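Local coordinates for attachment invasion locus protein (Yersinia pestis, PDB 3QRA), which promotes attachment to and invasion of eukaryotic cells as an eight-stranded outer-membrane beta-barrel protein, at residues R111-Q123 / I132-V144. Numbering follows the deposited sequence.
With C8E ((hydroxyethyloxy)tri(ethyloxy)octane), chain C; C8E ((hydroxyethyloxy)tri(ethyloxy)octane), chain D; C8E ((hydroxyethyloxy)tri(ethyloxy)octane), chain H.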
ATOM      1  N   ARG A 111      11.461 -17.162  -2.743  1.00 30.56           N
ATOM      2  CA  ARG A 111      11.672 -16.333  -3.919  1.00 36.48           C
ATOM      3  C   ARG A 111      11.326 -14.906  -3.553  1.00 33.35           C
ATOM      4  O   ARG A 111      10.396 -14.660  -2.776  1.00 34.10           O
ATOM      5  CB  ARG A 111      10.779 -16.794  -5.071  1.00 37.33           C
ATOM      6  CG  ARG A 111      11.169 -18.133  -5.666  1.00 48.29           C
ATOM      7  N   SER A 112      12.061 -13.951  -4.114  1.00 31.02           N
ATOM      8  CA  SER A 112      11.717 -12.561  -3.881  1.00 31.25           C
ATOM      9  C   SER A 112      11.931 -11.754  -5.159  1.00 28.99           C
ATOM     10  O   SER A 112      12.729 -12.126  -6.023  1.00 27.59           O
ATOM     11  CB  SER A 112      12.501 -11.987  -2.690  1.00 38.81           C
ATOM     12  OG  SER A 112      13.767 -11.495  -3.082  1.00 44.40           O
ATOM     13  N   LYS A 113      11.185 -10.670  -5.280  1.00 29.39           N
ATOM     14  CA  LYS A 113      11.200  -9.884  -6.505  1.00 29.99           C
ATOM     15  C   LYS A 113      10.853  -8.437  -6.214  1.00 26.92           C
ATOM     16  O   LYS A 113       9.989  -8.148  -5.386  1.00 25.10           O
ATOM     17  CB  LYS A 113      10.207 -10.472  -7.520  1.00 28.85           C
ATOM     18  CG  LYS A 113      10.010  -9.635  -8.785  1.00 36.72           C
ATOM     19  CD  LYS A 113      11.230  -9.713  -9.702  1.00 40.96           C
ATOM     20  CE  LYS A 113      11.009  -8.905 -10.982  1.00 49.15           C
ATOM     21  NZ  LYS A 113      12.180  -8.987 -11.898  1.00 56.68           N
ATOM     22  N   THR A 114      11.534  -7.533  -6.912  1.00 28.60           N
ATOM     23  CA  THR A 114      11.214  -6.109  -6.878  1.00 26.08           C
ATOM     24  C   THR A 114      10.758  -5.670  -8.259  1.00 25.74           C
ATOM     25  O   THR A 114      11.396  -5.992  -9.267  1.00 27.54           O
ATOM     26  CB  THR A 114      12.447  -5.272  -6.494  1.00 31.40           C
ATOM     27  OG1 THR A 114      12.974  -5.744  -5.249  1.00 34.60           O
ATOM     28  CG2 THR A 114      12.081  -3.793  -6.374  1.00 30.14           C
ATOM     29  N   SER A 115       9.651  -4.934  -8.311  1.00 23.74           N
ATOM     30  CA  SER A 115       9.136  -4.453  -9.577  1.00 26.36           C
ATOM     31  C   SER A 115       8.531  -3.087  -9.355  1.00 25.15           C
ATOM     32  O   SER A 115       8.537  -2.577  -8.231  1.00 24.08           O
ATOM     33  CB  SER A 115       8.079  -5.414 -10.128  1.00 32.56           C
ATOM     34  OG  SER A 115       7.775  -5.116 -11.483  1.00 38.62           O
ATOM     35  N   LEU A 116       8.011  -2.491 -10.417  1.00 22.77           N
ATOM     36  CA  LEU A 116       7.296  -1.222 -10.279  1.00 25.02           C
ATOM     37  C   LEU A 116       6.003  -1.428  -9.489  1.00 26.48           C
ATOM     38  O   LEU A 116       5.366  -2.491  -9.568  1.00 26.07           O
ATOM     39  CB  LEU A 116       6.965  -0.654 -11.655  1.00 23.93           C
ATOM     40  CG  LEU A 116       8.164  -0.166 -12.470  1.00 31.52           C
ATOM     41  CD1 LEU A 116       7.731   0.175 -13.899  1.00 35.12           C
ATOM     42  CD2 LEU A 116       8.811   1.042 -11.778  1.00 36.18           C
ATOM     43  N   ALA A 117       5.627  -0.412  -8.721  1.00 22.34           N
ATOM     44  CA  ALA A 117       4.308  -0.376  -8.101  1.00 21.48           C
ATOM     45  C   ALA A 117       3.595   0.895  -8.555  1.00 21.30           C
ATOM     46  O   ALA A 117       4.225   1.940  -8.716  1.00 21.63           O
ATOM     47  CB  ALA A 117       4.425  -0.404  -6.590  1.00 19.70           C
ATOM     48  N   TYR A 118       2.285   0.802  -8.742  1.00 20.32           N
ATOM     49  CA  TYR A 118       1.503   1.912  -9.280  1.00 22.68           C
ATOM     50  C   TYR A 118       0.312   2.117  -8.375  1.00 23.31           C
ATOM     51  O   TYR A 118      -0.309   1.157  -7.972  1.00 21.73           O
ATOM     52  CB  TYR A 118       0.959   1.554 -10.656  1.00 22.46           C
ATOM     53  CG  TYR A 118       1.954   0.948 -11.611  1.00 22.76           C
ATOM     54  CD1 TYR A 118       2.670   1.745 -12.490  1.00 23.40           C
ATOM     55  CD2 TYR A 118       2.161  -0.427 -11.656  1.00 24.05           C
ATOM     56  CE1 TYR A 118       3.564   1.188 -13.397  1.00 27.07           C
ATOM     57  CE2 TYR A 118       3.062  -0.991 -12.555  1.00 29.16           C
ATOM     58  CZ  TYR A 118       3.760  -0.175 -13.416  1.00 30.50           C
ATOM     59  OH  TYR A 118       4.658  -0.716 -14.314  1.00 33.47           O
ATOM     60  N   GLY A 119      -0.046   3.357  -8.079  1.00 22.02           N
ATOM     61  CA  GLY A 119      -1.166   3.591  -7.190  1.00 22.93           C
ATOM     62  C   GLY A 119      -2.023   4.781  -7.573  1.00 26.62           C
ATOM     63  O   GLY A 119      -1.636   5.620  -8.384  1.00 18.81           O
ATOM     64  N   ALA A 120      -3.213   4.835  -7.000  1.00 22.25           N
ATOM     65  CA  ALA A 120      -4.093   5.973  -7.202  1.00 23.57           C
ATOM     66  C   ALA A 120      -4.980   6.056  -5.974  1.00 21.37           C
ATOM     67  O   ALA A 120      -5.388   5.029  -5.418  1.00 21.21           O
ATOM     68  CB  ALA A 120      -4.936   5.792  -8.471  1.00 25.05           C
ATOM     69  N   GLY A 121      -5.268   7.270  -5.530  1.00 17.92           N
ATOM     70  CA  GLY A 121      -6.118   7.395  -4.361  1.00 18.98           C
ATOM     71  C   GLY A 121      -6.666   8.787  -4.158  1.00 22.69           C
ATOM     72  O   GLY A 121      -6.512   9.663  -5.014  1.00 19.82           O
ATOM     73  N   LEU A 122      -7.265   8.977  -3.001  1.00 23.77           N
ATOM     74  CA  LEU A 122      -7.762  10.251  -2.631  1.00 23.57           C
ATOM     75  C   LEU A 122      -7.665  10.561  -1.170  1.00 25.57           C
ATOM     76  O   LEU A 122      -7.584   9.695  -0.369  1.00 21.11           O
ATOM     77  CB  LEU A 122      -9.152  10.429  -3.102  1.00 26.20           C
ATOM     78  CG  LEU A 122     -10.169   9.449  -2.704  1.00 36.84           C
ATOM     79  CD1 LEU A 122     -10.662   9.893  -1.430  1.00 53.51           C
ATOM     80  CD2 LEU A 122     -11.292   9.418  -3.694  1.00 45.45           C
ATOM     81  N   GLN A 123      -7.675  11.845  -0.898  1.00 22.63           N
ATOM     82  CA  GLN A 123      -7.751  12.307   0.486  1.00 22.56           C
ATOM     83  C   GLN A 123      -8.985  13.170   0.674  1.00 22.56           C
ATOM     84  O   GLN A 123      -9.282  14.049  -0.143  1.00 24.91           O
ATOM     85  CB  GLN A 123      -6.502  13.095   0.893  1.00 23.02           C
ATOM     86  CG  GLN A 123      -5.214  12.286   0.760  1.00 22.37           C
ATOM     87  CD  GLN A 123      -4.180  12.670   1.794  1.00 26.44           C
ATOM     88  OE1 GLN A 123      -4.005  13.853   2.109  1.00 23.32           O
ATOM     89  NE2 GLN A 123      -3.490  11.671   2.337  1.00 20.72           N
ATOM     90  N   ILE A 132      -8.761  11.728   5.909  1.00 24.63           N
ATOM     91  CA  ILE A 132      -9.134  10.353   5.658  1.00 23.19           C
ATOM     92  C   ILE A 132      -8.531  10.016   4.310  1.00 24.41           C
ATOM     93  O   ILE A 132      -8.700  10.760   3.350  1.00 23.84           O
ATOM     94  CB  ILE A 132     -10.658  10.183   5.622  1.00 27.98           C
ATOM     95  CG1 ILE A 132     -11.257  10.612   6.969  1.00 32.54           C
ATOM     96  CG2 ILE A 132     -11.024   8.728   5.282  1.00 26.46           C
ATOM     97  CD1 ILE A 132     -12.750  10.472   7.044  1.00 40.21           C
ATOM     98  N   ASP A 133      -7.785   8.923   4.248  1.00 21.32           N
ATOM     99  CA  ASP A 133      -7.016   8.602   3.058  1.00 19.94           C
ATOM    100  C   ASP A 133      -7.459   7.240   2.531  1.00 21.52           C
ATOM    101  O   ASP A 133      -7.651   6.318   3.313  1.00 21.64           O
ATOM    102  CB  ASP A 133      -5.515   8.569   3.399  1.00 21.29           C
ATOM    103  CG  ASP A 133      -4.660   8.118   2.217  1.00 21.07           C
ATOM    104  OD1 ASP A 133      -4.361   8.970   1.358  1.00 21.32           O
ATOM    105  OD2 ASP A 133      -4.291   6.917   2.150  1.00 22.44           O
ATOM    106  N   ALA A 134      -7.616   7.102   1.218  1.00 23.17           N
ATOM    107  CA  ALA A 134      -7.914   5.777   0.664  1.00 22.64           C
ATOM    108  C   ALA A 134      -7.215   5.621  -0.666  1.00 22.81           C
ATOM    109  O   ALA A 134      -7.203   6.551  -1.471  1.00 21.74           O
ATOM    110  CB  ALA A 134      -9.425   5.562   0.501  1.00 23.16           C
ATOM    111  N   SER A 135      -6.622   4.457  -0.897  1.00 19.47           N
ATOM    112  CA  SER A 135      -5.931   4.258  -2.168  1.00 20.48           C
ATOM    113  C   SER A 135      -5.840   2.796  -2.571  1.00 21.01           C
ATOM    114  O   SER A 135      -6.074   1.898  -1.762  1.00 20.96           O
ATOM    115  CB  SER A 135      -4.528   4.891  -2.122  1.00 20.37           C
ATOM    116  OG  SER A 135      -3.608   4.079  -1.410  1.00 20.14           O
ATOM    117  N   TYR A 136      -5.517   2.581  -3.841  1.00 18.97           N
ATOM    118  CA  TYR A 136      -5.270   1.252  -4.380  1.00 17.67           C
ATOM    119  C   TYR A 136      -3.890   1.247  -5.028  1.00 20.30           C
ATOM    120  O   TYR A 136      -3.432   2.261  -5.588  1.00 19.77           O
ATOM    121  CB  TYR A 136      -6.344   0.851  -5.401  1.00 20.33           C
ATOM    122  CG  TYR A 136      -6.023  -0.447  -6.110  1.00 19.28           C
ATOM    123  CD1 TYR A 136      -6.275  -1.674  -5.498  1.00 25.55           C
ATOM    124  CD2 TYR A 136      -5.468  -0.452  -7.390  1.00 23.77           C
ATOM    125  CE1 TYR A 136      -5.982  -2.867  -6.143  1.00 26.69           C
ATOM    126  CE2 TYR A 136      -5.165  -1.648  -8.035  1.00 26.03           C
ATOM    127  CZ  TYR A 136      -5.424  -2.845  -7.403  1.00 28.66           C
ATOM    128  OH  TYR A 136      -5.134  -4.041  -8.027  1.00 32.82           O
ATOM    129  N   GLU A 137      -3.222   0.105  -4.934  1.00 17.89           N
ATOM    130  CA  GLU A 137      -1.893  -0.063  -5.484  1.00 19.54           C
ATOM    131  C   GLU A 137      -1.808  -1.403  -6.194  1.00 24.03           C
ATOM    132  O   GLU A 137      -2.408  -2.360  -5.759  1.00 22.22           O
ATOM    133  CB  GLU A 137      -0.896  -0.038  -4.338  1.00 21.76           C
ATOM    134  CG  GLU A 137       0.544  -0.247  -4.727  1.00 20.33           C
ATOM    135  CD  GLU A 137       1.429   0.015  -3.532  1.00 26.67           C
ATOM    136  OE1 GLU A 137       1.526   1.199  -3.139  1.00 28.26           O
ATOM    137  OE2 GLU A 137       1.977  -0.957  -2.962  1.00 28.53           O
ATOM    138  N   TYR A 138      -1.038  -1.463  -7.271  1.00 18.23           N
ATOM    139  CA  TYR A 138      -0.850  -2.686  -8.046  1.00 19.74           C
ATOM    140  C   TYR A 138       0.632  -2.892  -8.323  1.00 21.34           C
ATOM    141  O   TYR A 138       1.356  -1.941  -8.632  1.00 21.28           O
ATOM    142  CB  TYR A 138      -1.602  -2.585  -9.372  1.00 21.25           C
ATOM    143  CG  TYR A 138      -1.358  -3.744 -10.306  1.00 23.02           C
ATOM    144  CD1 TYR A 138      -2.010  -4.962 -10.124  1.00 26.76           C
ATOM    145  CD2 TYR A 138      -0.483  -3.617 -11.387  1.00 25.04           C
ATOM    146  CE1 TYR A 138      -1.790  -6.035 -11.004  1.00 27.60           C
ATOM    147  CE2 TYR A 138      -0.261  -4.677 -12.265  1.00 28.10           C
ATOM    148  CZ  TYR A 138      -0.908  -5.876 -12.064  1.00 26.44           C
ATOM    149  OH  TYR A 138      -0.687  -6.913 -12.944  1.00 30.20           O
ATOM    150  N   SER A 139       1.101  -4.124  -8.175  1.00 19.21           N
ATOM    151  CA  SER A 139       2.465  -4.443  -8.578  1.00 20.46           C
ATOM    152  C   SER A 139       2.489  -5.845  -9.158  1.00 21.89           C
ATOM    153  O   SER A 139       1.900  -6.764  -8.588  1.00 25.14           O
ATOM    154  CB  SER A 139       3.428  -4.329  -7.390  1.00 20.48           C
ATOM    155  OG  SER A 139       4.771  -4.602  -7.767  1.00 23.98           O
ATOM    156  N   LYS A 140       3.147  -6.009 -10.302  1.00 23.33           N
ATOM    157  CA  LYS A 140       3.329  -7.335 -10.871  1.00 24.62           C
ATOM    158  C   LYS A 140       4.772  -7.789 -10.693  1.00 26.12           C
ATOM    159  O   LYS A 140       5.706  -7.158 -11.192  1.00 25.37           O
ATOM    160  CB  LYS A 140       2.921  -7.397 -12.353  1.00 27.70           C
ATOM    161  CG  LYS A 140       2.888  -8.834 -12.882  1.00 32.27           C
ATOM    162  CD  LYS A 140       2.160  -8.953 -14.214  1.00 36.42           C
ATOM    163  CE  LYS A 140       2.048 -10.415 -14.635  1.00 44.19           C
ATOM    164  NZ  LYS A 140       1.246 -10.564 -15.873  1.00 53.16           N
ATOM    165  N   LEU A 141       4.938  -8.879  -9.953  1.00 24.46           N
ATOM    166  CA  LEU A 141       6.241  -9.429  -9.617  1.00 27.04           C
ATOM    167  C   LEU A 141       6.419 -10.726 -10.387  1.00 30.66           C
ATOM    168  O   LEU A 141       6.037 -11.802  -9.915  1.00 28.59           O
ATOM    169  CB  LEU A 141       6.330  -9.680  -8.106  1.00 27.80           C
ATOM    170  CG  LEU A 141       5.966  -8.501  -7.193  1.00 30.92           C
ATOM    171  CD1 LEU A 141       5.898  -8.959  -5.735  1.00 34.07           C
ATOM    172  CD2 LEU A 141       6.954  -7.343  -7.356  1.00 25.44           C
ATOM    173  N   ASP A 142       6.994 -10.611 -11.581  1.00 29.48           N
ATOM    174  CA  ASP A 142       7.018 -11.708 -12.541  1.00 30.04           C
ATOM    175  C   ASP A 142       5.596 -12.210 -12.777  1.00 28.36           C
ATOM    176  O   ASP A 142       4.767 -11.478 -13.299  1.00 36.38           O
ATOM    177  CB  ASP A 142       7.948 -12.834 -12.086  1.00 38.37           C
ATOM    178  CG  ASP A 142       9.411 -12.422 -12.103  1.00 48.36           C
ATOM    179  OD1 ASP A 142       9.787 -11.569 -12.935  1.00 46.15           O
ATOM    180  OD2 ASP A 142      10.186 -12.952 -11.281  1.00 52.70           O
ATOM    181  N   ASP A 143       5.301 -13.445 -12.382  1.00 31.76           N
ATOM    182  CA  ASP A 143       3.958 -13.976 -12.605  1.00 30.67           C
ATOM    183  C   ASP A 143       2.969 -13.699 -11.470  1.00 33.30           C
ATOM    184  O   ASP A 143       1.793 -14.049 -11.568  1.00 36.35           O
ATOM    185  CB  ASP A 143       4.003 -15.475 -12.918  1.00 40.44           C
ATOM    186  CG  ASP A 143       4.651 -15.767 -14.259  1.00 47.33           C
ATOM    187  OD1 ASP A 143       4.539 -14.936 -15.182  1.00 48.51           O
ATOM    188  OD2 ASP A 143       5.280 -16.828 -14.386  1.00 53.51           O
ATOM    189  N   VAL A 144       3.437 -13.056 -10.404  1.00 26.84           N
ATOM    190  CA  VAL A 144       2.600 -12.857  -9.225  1.00 29.34           C
ATOM    191  C   VAL A 144       2.045 -11.439  -9.170  1.00 26.49           C
ATOM    192  O   VAL A 144       2.793 -10.486  -9.094  1.00 27.66           O
ATOM    193  CB  VAL A 144       3.396 -13.125  -7.929  1.00 29.85           C
ATOM    194  CG1 VAL A 144       2.523 -12.859  -6.696  1.00 33.19           C
ATOM    195  CG2 VAL A 144       3.951 -14.556  -7.922  1.00 35.21           C
TER
HETATM  196  C1  C8E C   2       2.429  -3.007 -17.894  1.00 51.68           C
HETATM  197  C2  C8E C   2       1.122  -2.733 -17.158  1.00 54.82           C
HETATM  198  C3  C8E C   2       1.311  -1.782 -15.982  1.00 46.39           C
HETATM  199  C4  C8E C   2       0.063  -0.926 -15.791  1.00 51.68           C
HETATM  200  C5  C8E C   2      -0.537  -1.073 -14.397  1.00 43.13           C
HETATM  201  C6  C8E C   2      -1.159   0.243 -13.936  1.00 46.82           C
HETATM  202  C7  C8E C   2      -1.979   0.062 -12.664  1.00 46.98           C
HETATM  203  C8  C8E C   2      -2.582   1.381 -12.194  1.00 48.00           C
HETATM  204  O9  C8E C   2      -3.566   1.153 -11.209  1.00 53.37           O
HETATM  205  C10 C8E C   2      -3.408   1.990 -10.081  1.00 42.34           C
HETATM  206  C1  C8E D   3       6.326 -13.145  -4.128  1.00 48.78           C
HETATM  207  C2  C8E D   3       7.746 -13.273  -4.671  1.00 44.39           C
HETATM  208  C3  C8E D   3       7.776 -13.024  -6.174  1.00 50.91           C
HETATM  209  C4  C8E D   3       7.914 -14.316  -6.972  1.00 56.16           C
HETATM  210  C5  C8E D   3       8.371 -14.007  -8.394  1.00 60.17           C
HETATM  211  C6  C8E D   3       9.380 -15.033  -8.895  1.00 65.44           C
HETATM  212  C7  C8E D   3      10.817 -14.580  -8.663  1.00 65.68           C
HETATM  213  C8  C8E D   3      11.772 -15.767  -8.737  1.00 65.60           C
HETATM  214  C1  C8E H   7     -10.101   5.162  -3.402  1.00 50.15           C
HETATM  215  C2  C8E H   7      -9.264   4.434  -4.447  1.00 58.01           C
HETATM  216  C3  C8E H   7      -9.493   5.006  -5.841  1.00 64.76           C
HETATM  217  C4  C8E H   7      -8.324   4.685  -6.768  1.00 66.63           C
HETATM  218  C5  C8E H   7      -8.790   4.000  -8.050  1.00 62.07           C
HETATM  219  C6  C8E H   7      -8.108   2.650  -8.257  1.00 58.96           C
HETATM  220  C7  C8E H   7      -8.982   1.729  -9.101  1.00 58.50           C
HETATM  221  C8  C8E H   7      -8.348   0.354  -9.278  1.00 65.43           C
HETATM  222  O9  C8E H   7      -9.358  -0.632  -9.321  1.00 69.34           O
HETATM  223  O   HOH W   1       4.922  -4.235 -11.620  1.00 21.80           O
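Y118 with Y138, A120 with Y136 and L122 with A134 form the hydrogen-bonded pairs of an antiparallel hairpin, two adjacent staves of the eight-stranded barrel. Each is joined in both directions, as by A120 N to Y136 O at 2.9 Å. Between them, G119 and G121 let the strands come close: G121 CA lies 3.8 Å from S135 CA. From L116 toward R111 the backbone ladder gives way to side-chain and water bonds. S139 OG donates to L116 O at 2.8 Å from above the carbonyl plane, while S115 OG donates to K140 O at 2.9 Å. Both hydroxyls stand anti to the backbone N (chi1 -168° in S115, -178° in S139), reaching across to the partner strand. A water bridges the gap, donating to L116 O and accepting from K140 N. L141 CD2 packs on S115 CB at 3.6 Å, and K113 reaches D142 in a long salt bridge (NZ to OD1 3.7 Å).

Side chains alternate between two surfaces. Y118, A120, L122, A134, Y136 and Y138 share the one touched by detergent: C5 of one C8E lies over a face of the Y118 ring and O9 of another over a face of the Y136 ring, consistent with a lipid-facing outer surface. Y118 CD2 sits at the edge of the Y138 ring. On the other surface, Q123 NE2 meets D133 OD1 at 3.0 Å; the oxygen lies in the amide plane, the donor above the carboxylate plane, the planes 77° apart. D133 OD1 also hydrogen-bonds Y89 OH, D133 OD2 salt-bridges K33 NZ, and E137 OE2 hydrogen-bonds S73 OG and Y71 OH, tying the pair to other strands through the barrel interior. Strand 86-102 pairs with 111-123 along its other edge, and strand 144-156 follows 132-141 through the type II' turn L141-V144.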